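PDB 3CWV: DNA gyrase, B subunit, truncated from Myxococcus xanthus, which probably catalyses the ATP-dependent breakage, passage and rejoining of double-stranded DNA, as the B subunit of a type II topoisomerase. Local coordinates for residues V114-D119 / R151-H156; A275-L280 / F291-V296; F169-L174 / F192-R197. One frame throughout, in Å; residues are numbered along the deposited sequence.

Contact 1: residues V114-D119 / R151-H156; sequences VDIWAD and RGVRVH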
loop_
_atom_site.group_PDB
_atom_site.type_symbol
_atom_site.label_atom_id
_atom_site.label_comp_id
_atom_site.label_asym_id
_atom_site.label_seq_id
_atom_site.Cartn_x
_atom_site.Cartn_y
_atom_site.Cartn_z
ATOM N N VAL A 114 -22.806 -2.673 -0.208
ATOM C CA VAL A 114 -21.862 -2.922 0.849
ATOM C C VAL A 114 -22.483 -3.968 1.810
ATOM O O VAL A 114 -23.606 -3.801 2.233
ATOM C CB VAL A 114 -21.578 -1.609 1.620
ATOM C CG1 VAL A 114 -20.721 -1.847 2.859
ATOM C CG2 VAL A 114 -20.855 -0.596 0.692
ATOM N N ASP A 115 -21.722 -4.990 2.155
ATOM C CA ASP A 115 -22.185 -6.013 3.116
ATOM C C ASP A 115 -21.268 -6.010 4.315
ATOM O O ASP A 115 -20.051 -5.913 4.175
ATOM C CB ASP A 115 -22.177 -7.390 2.477
ATOM C CG ASP A 115 -23.236 -7.551 1.401
ATOM O OD1 ASP A 115 -24.387 -7.869 1.764
ATOM O OD2 ASP A 115 -22.917 -7.416 0.183
ATOM N N ILE A 116 -21.846 -6.096 5.512
ATOM C CA ILE A 116 -21.044 -6.097 6.724
ATOM C C ILE A 116 -21.515 -7.323 7.514
ATOM O O ILE A 116 -22.716 -7.496 7.716
ATOM C CB ILE A 116 -21.239 -4.810 7.597
ATOM C CG1 ILE A 116 -21.084 -3.503 6.791
ATOM C CG2 ILE A 116 -20.272 -4.801 8.787
ATOM C CD1 ILE A 116 -22.433 -2.872 6.412
ATOM N N TRP A 117 -20.572 -8.173 7.911
ATOM C CA TRP A 117 -20.889 -9.372 8.698
ATOM C C TRP A 117 -20.323 -9.104 10.084
ATOM O O TRP A 117 -19.189 -8.652 10.211
ATOM C CB TRP A 117 -20.202 -10.625 8.122
ATOM C CG TRP A 117 -20.752 -11.176 6.816
ATOM C CD1 TRP A 117 -21.633 -12.197 6.657
ATOM C CD2 TRP A 117 -20.400 -10.737 5.486
ATOM N NE1 TRP A 117 -21.865 -12.420 5.310
ATOM C CE2 TRP A 117 -21.116 -11.537 4.574
ATOM C CE3 TRP A 117 -19.559 -9.735 4.994
ATOM C CZ2 TRP A 117 -21.016 -11.375 3.193
ATOM C CZ3 TRP A 117 -19.455 -9.567 3.615
ATOM C CH2 TRP A 117 -20.167 -10.389 2.729
ATOM N N ALA A 118 -21.112 -9.387 11.125
ATOM C CA ALA A 118 -20.664 -9.242 12.520
ATOM C C ALA A 118 -21.674 -9.959 13.423
ATOM O O ALA A 118 -22.862 -9.937 13.140
ATOM C CB ALA A 118 -20.573 -7.786 12.915
ATOM N N ASP A 119 -21.201 -10.613 14.481
ATOM C CA ASP A 119 -22.110 -11.220 15.486
ATOM C C ASP A 119 -23.079 -12.237 14.920
ATOM O O ASP A 119 -24.247 -12.273 15.306
ATOM C CB ASP A 119 -22.923 -10.131 16.189
ATOM C CG ASP A 119 -22.045 -9.080 16.832
ATOM O OD1 ASP A 119 -21.129 -9.476 17.590
ATOM O OD2 ASP A 119 -22.267 -7.866 16.570
ATOM N N ARG A 151 -15.556 -10.894 11.839
ATOM C CA ARG A 151 -16.286 -9.862 11.139
ATOM C C ARG A 151 -15.676 -9.685 9.744
ATOM O O ARG A 151 -14.570 -10.154 9.464
ATOM C CB ARG A 151 -16.195 -8.511 11.865
ATOM C CG ARG A 151 -16.636 -8.527 13.305
ATOM C CD ARG A 151 -17.001 -7.146 13.758
ATOM N NE ARG A 151 -17.059 -7.115 15.210
ATOM C CZ ARG A 151 -17.309 -6.031 15.921
ATOM N NH1 ARG A 151 -17.523 -4.877 15.304
ATOM N NH2 ARG A 151 -17.310 -6.104 17.254
ATOM N N GLY A 152 -16.413 -9.003 8.882
ATOM C CA GLY A 152 -15.877 -8.685 7.555
ATOM C C GLY A 152 -16.741 -7.666 6.865
ATOM O O GLY A 152 -17.867 -7.401 7.285
ATOM N N VAL A 153 -16.200 -7.091 5.791
ATOM C CA VAL A 153 -16.920 -6.091 5.037
ATOM C C VAL A 153 -16.576 -6.286 3.547
ATOM O O VAL A 153 -15.418 -6.526 3.207
ATOM C CB VAL A 153 -16.607 -4.651 5.530
ATOM C CG1 VAL A 153 -15.100 -4.453 5.703
ATOM C CG2 VAL A 153 -17.229 -3.597 4.598
ATOM N N ARG A 154 -17.600 -6.261 2.712
ATOM C CA ARG A 154 -17.422 -6.277 1.251
ATOM C C ARG A 154 -17.997 -5.004 0.636
ATOM O O ARG A 154 -19.105 -4.605 0.956
ATOM C CB ARG A 154 -18.126 -7.504 0.661
ATOM C CG ARG A 154 -17.999 -7.662 -0.871
ATOM C CD ARG A 154 -18.958 -8.815 -1.295
ATOM N NE ARG A 154 -18.690 -9.296 -2.652
ATOM C CZ ARG A 154 -19.458 -9.057 -3.721
ATOM N NH1 ARG A 154 -19.116 -9.570 -4.901
ATOM N NH2 ARG A 154 -20.567 -8.335 -3.620
ATOM N N VAL A 155 -17.245 -4.384 -0.268
ATOM C CA VAL A 155 -17.728 -3.205 -0.969
ATOM C C VAL A 155 -17.696 -3.599 -2.445
ATOM O O VAL A 155 -16.652 -3.956 -2.946
ATOM C CB VAL A 155 -16.799 -1.996 -0.767
ATOM C CG1 VAL A 155 -17.255 -0.813 -1.641
ATOM C CG2 VAL A 155 -16.808 -1.560 0.688
ATOM N N HIS A 156 -18.845 -3.603 -3.094
ATOM C CA HIS A 156 -18.926 -3.990 -4.514
ATOM C C HIS A 156 -19.454 -2.759 -5.227
ATOM O O HIS A 156 -20.448 -2.211 -4.795
ATOM C CB HIS A 156 -19.922 -5.131 -4.700
ATOM C CG HIS A 156 -20.242 -5.421 -6.138
ATOM N ND1 HIS A 156 -21.295 -4.829 -6.809
ATOM C CD2 HIS A 156 -19.622 -6.214 -7.038
ATOM C CE1 HIS A 156 -21.329 -5.282 -8.052
ATOM N NE2 HIS A 156 -20.329 -6.134 -8.211
HETATM O O HOH W 1 -21.056 -6.317 -1.240
#

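Contact 2: residues A275-L280 / F291-V296; sequences ALRGAL and FPWARV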
loop_
_atom_site.group_PDB
_atom_site.type_symbol
_atom_site.label_atom_id
_atom_site.label_comp_id
_atom_site.label_asym_id
_atom_site.label_seq_id
_atom_site.Cartn_x
_atom_site.Cartn_y
_atom_site.Cartn_z
ATOM N N ALA A 275 23.375 6.016 5.522
ATOM C CA ALA A 275 23.876 4.988 6.431
ATOM C C ALA A 275 24.789 3.989 5.709
ATOM O O ALA A 275 25.836 3.619 6.236
ATOM C CB ALA A 275 22.708 4.263 7.114
ATOM N N LEU A 276 24.402 3.573 4.499
ATOM C CA LEU A 276 25.183 2.594 3.723
ATOM C C LEU A 276 26.481 3.191 3.161
ATOM O O LEU A 276 27.566 2.605 3.307
ATOM C CB LEU A 276 24.349 2.013 2.573
ATOM C CG LEU A 276 24.999 0.966 1.647
ATOM C CD1 LEU A 276 25.607 -0.215 2.410
ATOM C CD2 LEU A 276 24.011 0.476 0.620
ATOM N N ARG A 277 26.369 4.342 2.507
ATOM C CA ARG A 277 27.541 5.054 1.997
ATOM C C ARG A 277 28.546 5.347 3.107
ATOM O O ARG A 277 29.755 5.334 2.870
ATOM C CB ARG A 277 27.123 6.361 1.332
ATOM C CG ARG A 277 26.499 6.198 -0.033
ATOM C CD ARG A 277 26.190 7.563 -0.618
ATOM N NE ARG A 277 27.418 8.346 -0.739
ATOM C CZ ARG A 277 27.467 9.652 -0.977
ATOM N NH1 ARG A 277 26.347 10.345 -1.131
ATOM N NH2 ARG A 277 28.643 10.265 -1.063
ATOM N N GLY A 278 28.030 5.599 4.310
ATOM C CA GLY A 278 28.831 5.871 5.487
ATOM C C GLY A 278 29.487 4.647 6.110
ATOM O O GLY A 278 30.586 4.741 6.677
ATOM N N ALA A 279 28.796 3.509 6.040
ATOM C CA ALA A 279 29.327 2.249 6.519
ATOM C C ALA A 279 30.479 1.836 5.616
ATOM O O ALA A 279 31.520 1.415 6.102
ATOM C CB ALA A 279 28.241 1.175 6.535
ATOM N N LEU A 280 30.294 1.989 4.310
ATOM C CA LEU A 280 31.338 1.669 3.344
ATOM C C LEU A 280 32.562 2.565 3.510
ATOM O O LEU A 280 33.684 2.069 3.580
ATOM C CB LEU A 280 30.806 1.744 1.912
ATOM C CG LEU A 280 29.719 0.717 1.589
ATOM C CD1 LEU A 280 29.185 0.963 0.214
ATOM C CD2 LEU A 280 30.234 -0.706 1.722
ATOM N N PHE A 291 32.324 6.887 -2.180
ATOM C CA PHE A 291 31.233 5.985 -2.503
ATOM C C PHE A 291 29.965 6.722 -2.921
ATOM O O PHE A 291 29.003 6.769 -2.158
ATOM C CB PHE A 291 30.961 5.060 -1.315
ATOM C CG PHE A 291 32.097 4.130 -1.021
ATOM C CD1 PHE A 291 32.246 2.950 -1.740
ATOM C CD2 PHE A 291 33.039 4.444 -0.050
ATOM C CE1 PHE A 291 33.310 2.088 -1.483
ATOM C CE2 PHE A 291 34.112 3.585 0.209
ATOM C CZ PHE A 291 34.247 2.410 -0.513
ATOM N N PRO A 292 29.948 7.273 -4.149
ATOM C CA PRO A 292 28.741 7.947 -4.591
ATOM C C PRO A 292 27.637 6.913 -4.752
ATOM O O PRO A 292 27.929 5.738 -4.986
ATOM C CB PRO A 292 29.135 8.529 -5.956
ATOM C CG PRO A 292 30.223 7.679 -6.432
ATOM C CD PRO A 292 30.984 7.276 -5.197
ATOM N N TRP A 293 26.387 7.344 -4.613
ATOM C CA TRP A 293 25.270 6.413 -4.624
ATOM C C TRP A 293 25.139 5.696 -5.962
ATOM O O TRP A 293 24.846 4.498 -5.994
ATOM C CB TRP A 293 23.941 7.082 -4.225
ATOM C CG TRP A 293 22.855 6.072 -4.202
ATOM C CD1 TRP A 293 21.843 5.930 -5.109
ATOM C CD2 TRP A 293 22.724 4.993 -3.275
ATOM N NE1 TRP A 293 21.070 4.842 -4.784
ATOM C CE2 TRP A 293 21.586 4.246 -3.663
ATOM C CE3 TRP A 293 23.448 4.589 -2.146
ATOM C CZ2 TRP A 293 21.149 3.124 -2.954
ATOM C CZ3 TRP A 293 23.011 3.468 -1.441
ATOM C CH2 TRP A 293 21.876 2.748 -1.852
ATOM N N ALA A 294 25.382 6.417 -7.053
ATOM C CA ALA A 294 25.337 5.839 -8.394
ATOM C C ALA A 294 26.246 4.611 -8.550
ATOM O O ALA A 294 25.916 3.687 -9.297
ATOM C CB ALA A 294 25.687 6.886 -9.436
ATOM N N ARG A 295 27.385 4.613 -7.855
ATOM C CA ARG A 295 28.315 3.483 -7.887
ATOM C C ARG A 295 27.838 2.376 -6.954
ATOM O O ARG A 295 27.688 1.222 -7.367
ATOM C CB ARG A 295 29.740 3.926 -7.513
ATOM C CG ARG A 295 30.555 4.481 -8.686
ATOM N N VAL A 296 27.591 2.738 -5.696
ATOM C CA VAL A 296 27.109 1.791 -4.692
ATOM C C VAL A 296 25.877 1.028 -5.182
ATOM O O VAL A 296 25.751 -0.168 -4.932
ATOM C CB VAL A 296 26.805 2.491 -3.353
ATOM C CG1 VAL A 296 26.220 1.511 -2.338
ATOM C CG2 VAL A 296 28.062 3.121 -2.794
#

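Contact 3: residues F169-L174 / F192-R197; sequences FDRARL and FADLQR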
loop_
_atom_site.group_PDB
_atom_site.type_symbol
_atom_site.label_atom_id
_atom_site.label_comp_id
_atom_site.label_asym_id
_atom_site.label_seq_id
_atom_site.Cartn_x
_atom_site.Cartn_y
_atom_site.Cartn_z
ATOM N N PHE A 169 -10.920 -2.367 -16.685
ATOM C CA PHE A 169 -9.752 -2.455 -15.801
ATOM C C PHE A 169 -8.640 -3.298 -16.384
ATOM O O PHE A 169 -8.901 -4.335 -16.983
ATOM C CB PHE A 169 -10.164 -3.030 -14.447
ATOM C CG PHE A 169 -11.042 -2.117 -13.667
ATOM C CD1 PHE A 169 -10.508 -0.981 -13.048
ATOM C CD2 PHE A 169 -12.406 -2.358 -13.574
ATOM C CE1 PHE A 169 -11.329 -0.129 -12.322
ATOM C CE2 PHE A 169 -13.224 -1.500 -12.860
ATOM C CZ PHE A 169 -12.681 -0.379 -12.231
ATOM N N ASP A 170 -7.400 -2.847 -16.202
ATOM C CA ASP A 170 -6.206 -3.592 -16.551
ATOM C C ASP A 170 -5.980 -4.600 -15.404
ATOM O O ASP A 170 -5.501 -4.220 -14.331
ATOM C CB ASP A 170 -5.035 -2.611 -16.658
ATOM C CG ASP A 170 -3.733 -3.269 -17.107
ATOM O OD1 ASP A 170 -3.487 -4.460 -16.818
ATOM O OD2 ASP A 170 -2.937 -2.574 -17.765
ATOM N N ARG A 171 -6.352 -5.864 -15.621
ATOM C CA ARG A 171 -6.184 -6.920 -14.607
ATOM C C ARG A 171 -4.752 -7.082 -14.110
ATOM O O ARG A 171 -4.519 -7.315 -12.910
ATOM C CB ARG A 171 -6.661 -8.277 -15.122
ATOM C CG ARG A 171 -8.030 -8.677 -14.683
ATOM C CD ARG A 171 -9.059 -7.907 -15.429
ATOM N NE ARG A 171 -10.272 -8.695 -15.617
ATOM C CZ ARG A 171 -11.356 -8.250 -16.245
ATOM N NH1 ARG A 171 -12.423 -9.035 -16.367
ATOM N NH2 ARG A 171 -11.369 -7.018 -16.753
ATOM N N ALA A 172 -3.800 -6.965 -15.033
ATOM C CA ALA A 172 -2.382 -7.099 -14.696
ATOM C C ALA A 172 -1.906 -6.045 -13.710
ATOM O O ALA A 172 -1.150 -6.356 -12.770
ATOM C CB ALA A 172 -1.508 -7.060 -15.974
ATOM N N ARG A 173 -2.287 -4.785 -13.918
ATOM C CA ARG A 173 -1.837 -3.756 -12.971
ATOM C C ARG A 173 -2.532 -3.849 -11.598
ATOM O O ARG A 173 -1.916 -3.571 -10.578
ATOM C CB ARG A 173 -1.915 -2.342 -13.571
ATOM C CG ARG A 173 -3.108 -1.542 -13.218
ATOM C CD ARG A 173 -2.956 -0.129 -13.742
ATOM N NE ARG A 173 -2.814 -0.136 -15.194
ATOM C CZ ARG A 173 -3.116 0.891 -15.986
ATOM N NH1 ARG A 173 -3.550 2.034 -15.465
ATOM N NH2 ARG A 173 -2.984 0.769 -17.300
ATOM N N LEU A 174 -3.797 -4.255 -11.581
ATOM C CA LEU A 174 -4.499 -4.543 -10.326
ATOM C C LEU A 174 -3.852 -5.707 -9.555
ATOM O O LEU A 174 -3.633 -5.586 -8.340
ATOM C CB LEU A 174 -6.005 -4.771 -10.555
ATOM C CG LEU A 174 -6.819 -3.586 -11.115
ATOM C CD1 LEU A 174 -8.275 -3.980 -11.116
ATOM C CD2 LEU A 174 -6.587 -2.259 -10.324
ATOM N N PHE A 192 -6.338 -11.925 -5.520
ATOM C CA PHE A 192 -6.943 -11.303 -6.675
ATOM C C PHE A 192 -7.747 -12.375 -7.427
ATOM O O PHE A 192 -7.187 -13.364 -7.854
ATOM C CB PHE A 192 -5.849 -10.695 -7.548
ATOM C CG PHE A 192 -6.375 -10.018 -8.757
ATOM C CD1 PHE A 192 -7.069 -8.809 -8.640
ATOM C CD2 PHE A 192 -6.191 -10.581 -10.025
ATOM C CE1 PHE A 192 -7.583 -8.161 -9.774
ATOM C CE2 PHE A 192 -6.709 -9.945 -11.163
ATOM C CZ PHE A 192 -7.398 -8.726 -11.036
ATOM N N ALA A 193 -9.060 -12.180 -7.565
ATOM C CA ALA A 193 -9.937 -13.157 -8.197
ATOM C C ALA A 193 -10.392 -12.648 -9.552
ATOM O O ALA A 193 -11.122 -11.657 -9.664
ATOM C CB ALA A 193 -11.134 -13.462 -7.321
ATOM N N ASP A 194 -9.899 -13.324 -10.581
ATOM C CA ASP A 194 -10.205 -13.046 -11.973
ATOM C C ASP A 194 -11.342 -14.006 -12.347
ATOM O O ASP A 194 -11.103 -15.115 -12.834
ATOM C CB ASP A 194 -8.946 -13.357 -12.776
ATOM C CG ASP A 194 -8.947 -12.739 -14.155
ATOM O OD1 ASP A 194 -10.030 -12.602 -14.765
ATOM O OD2 ASP A 194 -7.836 -12.406 -14.624
ATOM N N LEU A 195 -12.576 -13.602 -12.067
ATOM C CA LEU A 195 -13.741 -14.487 -12.209
ATOM C C LEU A 195 -13.908 -15.096 -13.612
ATOM O O LEU A 195 -14.333 -16.247 -13.767
ATOM C CB LEU A 195 -15.013 -13.733 -11.823
ATOM C CG LEU A 195 -15.058 -13.250 -10.370
ATOM C CD1 LEU A 195 -16.435 -12.684 -10.035
ATOM C CD2 LEU A 195 -14.699 -14.405 -9.427
ATOM N N GLN A 196 -13.585 -14.301 -14.620
ATOM C CA GLN A 196 -13.641 -14.745 -16.010
ATOM C C GLN A 196 -12.731 -15.957 -16.261
ATOM O O GLN A 196 -13.177 -16.974 -16.806
ATOM C CB GLN A 196 -13.275 -13.585 -16.952
ATOM C CG GLN A 196 -14.336 -12.518 -17.062
ATOM C CD GLN A 196 -14.328 -11.843 -18.416
ATOM O OE1 GLN A 196 -13.529 -10.938 -18.671
ATOM N NE2 GLN A 196 -15.226 -12.282 -19.301
ATOM N N ARG A 197 -11.469 -15.852 -15.846
ATOM C CA ARG A 197 -10.486 -16.901 -16.077
ATOM C C ARG A 197 -10.636 -18.126 -15.173
ATOM O O ARG A 197 -9.891 -19.092 -15.310
ATOM C CB ARG A 197 -9.067 -16.344 -15.906
ATOM C CG ARG A 197 -8.711 -15.204 -16.837
ATOM C CD ARG A 197 -7.249 -14.817 -16.676
ATOM N NE ARG A 197 -6.347 -15.954 -16.826
ATOM C CZ ARG A 197 -5.755 -16.296 -17.968
ATOM N NH1 ARG A 197 -5.970 -15.581 -19.069
ATOM N NH2 ARG A 197 -4.946 -17.353 -18.013
HETATM O O HOH W 2 -12.536 -11.128 -14.585
#

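Contact 1: residues V114-D119 / R151-H156
Arg-151 brings its aliphatic chain against Ala-118, its CD 3.7 Å from Ala-118 CB, while its NH1 bonds to the carbonyl of Val-73. Gly-152 pairs with Trp-117 through two backbone hydrogen bonds; that from Trp-117 N to Gly-152 O is nearly straight, 172° at the hydrogen. The same oxygen lies in the indole plane at the ring edge, 3.7 Å from Trp-117 CE3. Val-153 occupies the other face, where its CG2 sits 4.3 Å from Val-114 CG1 and Leu-78 of helix 75-82 packs on both residues. The strands run antiparallel (175°) as neighbours inside the eight-stranded mixed sheet of the N-terminal, GHKL-type ATPase domain. Arg-154 forms the next hydrogen-bonded pair, with Asp-115, and its CB meets the indole edge 3.8 Å from Trp-117 CZ3. An alanine in place of Trp-117 would probably open a gap beside that CB and leave the Glu-143 carbonyl without its indole NE1 donor. A water donates to Asp-115 OD2 (2.6 Å) and accepts from Arg-154 NH2 (3.2 Å); Asp-115 OD1 is salt-bridged to Arg-124. Val-155 lies side by side with Val-114; their CG2 atoms, each anti to its own carbonyl carbon, meet at 4.2 Å.

Contact 2: residues A275-L280 / F291-V296
Arg-277 meets Phe-291 through a bend at chi3 (60°), which turns NE out of the line of the chain and sets it 2.6 Å from Phe-291 O. The bond it makes there is weak, since the N-H points well off the oxygen, with an angle of 119° at the hydrogen. Pro-292 CA lies over one face of the same guanidinium, offset toward its rim, and NH2 has a partner of its own in the carbonyl of Arg-288. On Trp-293, chi1 places CG anti to the backbone N, and the six-membered end of the indole meets the helix edge-on. Leu-276 CD2 approaches this edge near the ring plane, 3.8 Å from Trp-293 CZ3, and Arg-277 CG does likewise, 4.0 Å from Trp-293 CE3.

The contact joins helix 267-284 to the loop and short helix 293-296 that lead into strand 300-307, within the S5-like transducer domain of the GyrB family. Pro-292 occupies the N-cap position of the short helix, and its carbonyl accepts from Val-296 N. Leu-276 also reaches Leu-243 and Trp-245 of strand 237-245, while on another side of the long helix Ala-279 touches Phe-340 of helix 328-345.

Leu-280, one turn beyond Leu-276, adds further apolar contacts. Its CB stands over the centre of the Phe-291 ring, 3.9 Å from the centroid and 6° off the normal, a CH-pi contact. Beyond it, Leu-280 CD1 and Val-296 CG2 meet tip to tip at 3.9 Å. Val-296 also slides past Leu-276 in the opposite direction, its CG1 3.8 Å from Leu-276 CD2, and the Val-296 carbonyl accepts from Trp-245 NE1.

Contact 3: residues F169-L174 / F192-R197
Arg-171 and Leu-174, on the first turn of helix 171-184, pack against Phe-192 near the end of strand 189-194: a helix-on-sheet contact with an apolar centre and a polar, water-linked border. The apolar evidence lies at the end of the phenyl ring. Phe-192 CG is anti to the backbone N (chi1 -179°), and the ring extends from there to the helix. Arg-171 CG sits in the ring plane at its edge, 3.7 Å from Phe-192 CZ. Leu-174 CB comes to the neighbouring rim atom, 3.8 Å from Phe-192 CE1, by an oblique approach.

Beyond CG the arginine is bent at chi2 and again at chi3, and its guanidinium plane ends 77° from that of the ring. No salt bridge follows from this placing, because Arg-171 NE remains 4.0 Å from Asp-194 OD1. A water fills the role instead: it accepts from Arg-171 NH1 at 2.8 Å and donates to Asp-194 OD1 at 2.9 Å. Gln-196 N gives it a weak third bond. Gln-196 OE1 comes within 3.2 Å of Arg-171 NH1, but the angle is too poor for a hydrogen bond. The opposite charges of Arg-171 and Asp-194 probably still attract at this separation, though less strongly than in a direct salt bridge.

Asp-170 is the N-cap of the helix, its OD1 accepting from Arg-173 N at 3.2 Å. Its other oxygen, OD2, has a long salt bridge to Arg-173 NH2, which also pairs with Glu-28. Strand 53-58, parallel neighbour of strand 189-194, adds Val-58 against both Arg-171 and Phe-192, while Phe-169 turns to helix 28-47, stacking edge-to-face with His-32 and touching Leu-31 and Val-35.

From the N terminus the contacts close in the order 1, 3, 2, in series, none nested in or crossing another. Contact 1 closes a 31-residue excursion that holds strands 121-128 and 131-139, joining 109-118 to 151-159. The chain then leaves strand 151-159 for helix 171-184, and contact 3, with 17 residues between its segments, brings the start of that helix onto the same eight-stranded sheet, its centre about 22 Å from that of contact 1. Contact 2 closes a 10-residue connection in the following domain, the end of helix 267-284 and the loop after it, tying that helix to helix 293-296. Its centre lies about 49 Å from the centre of contact 1 and about 40 Å from that of contact 3.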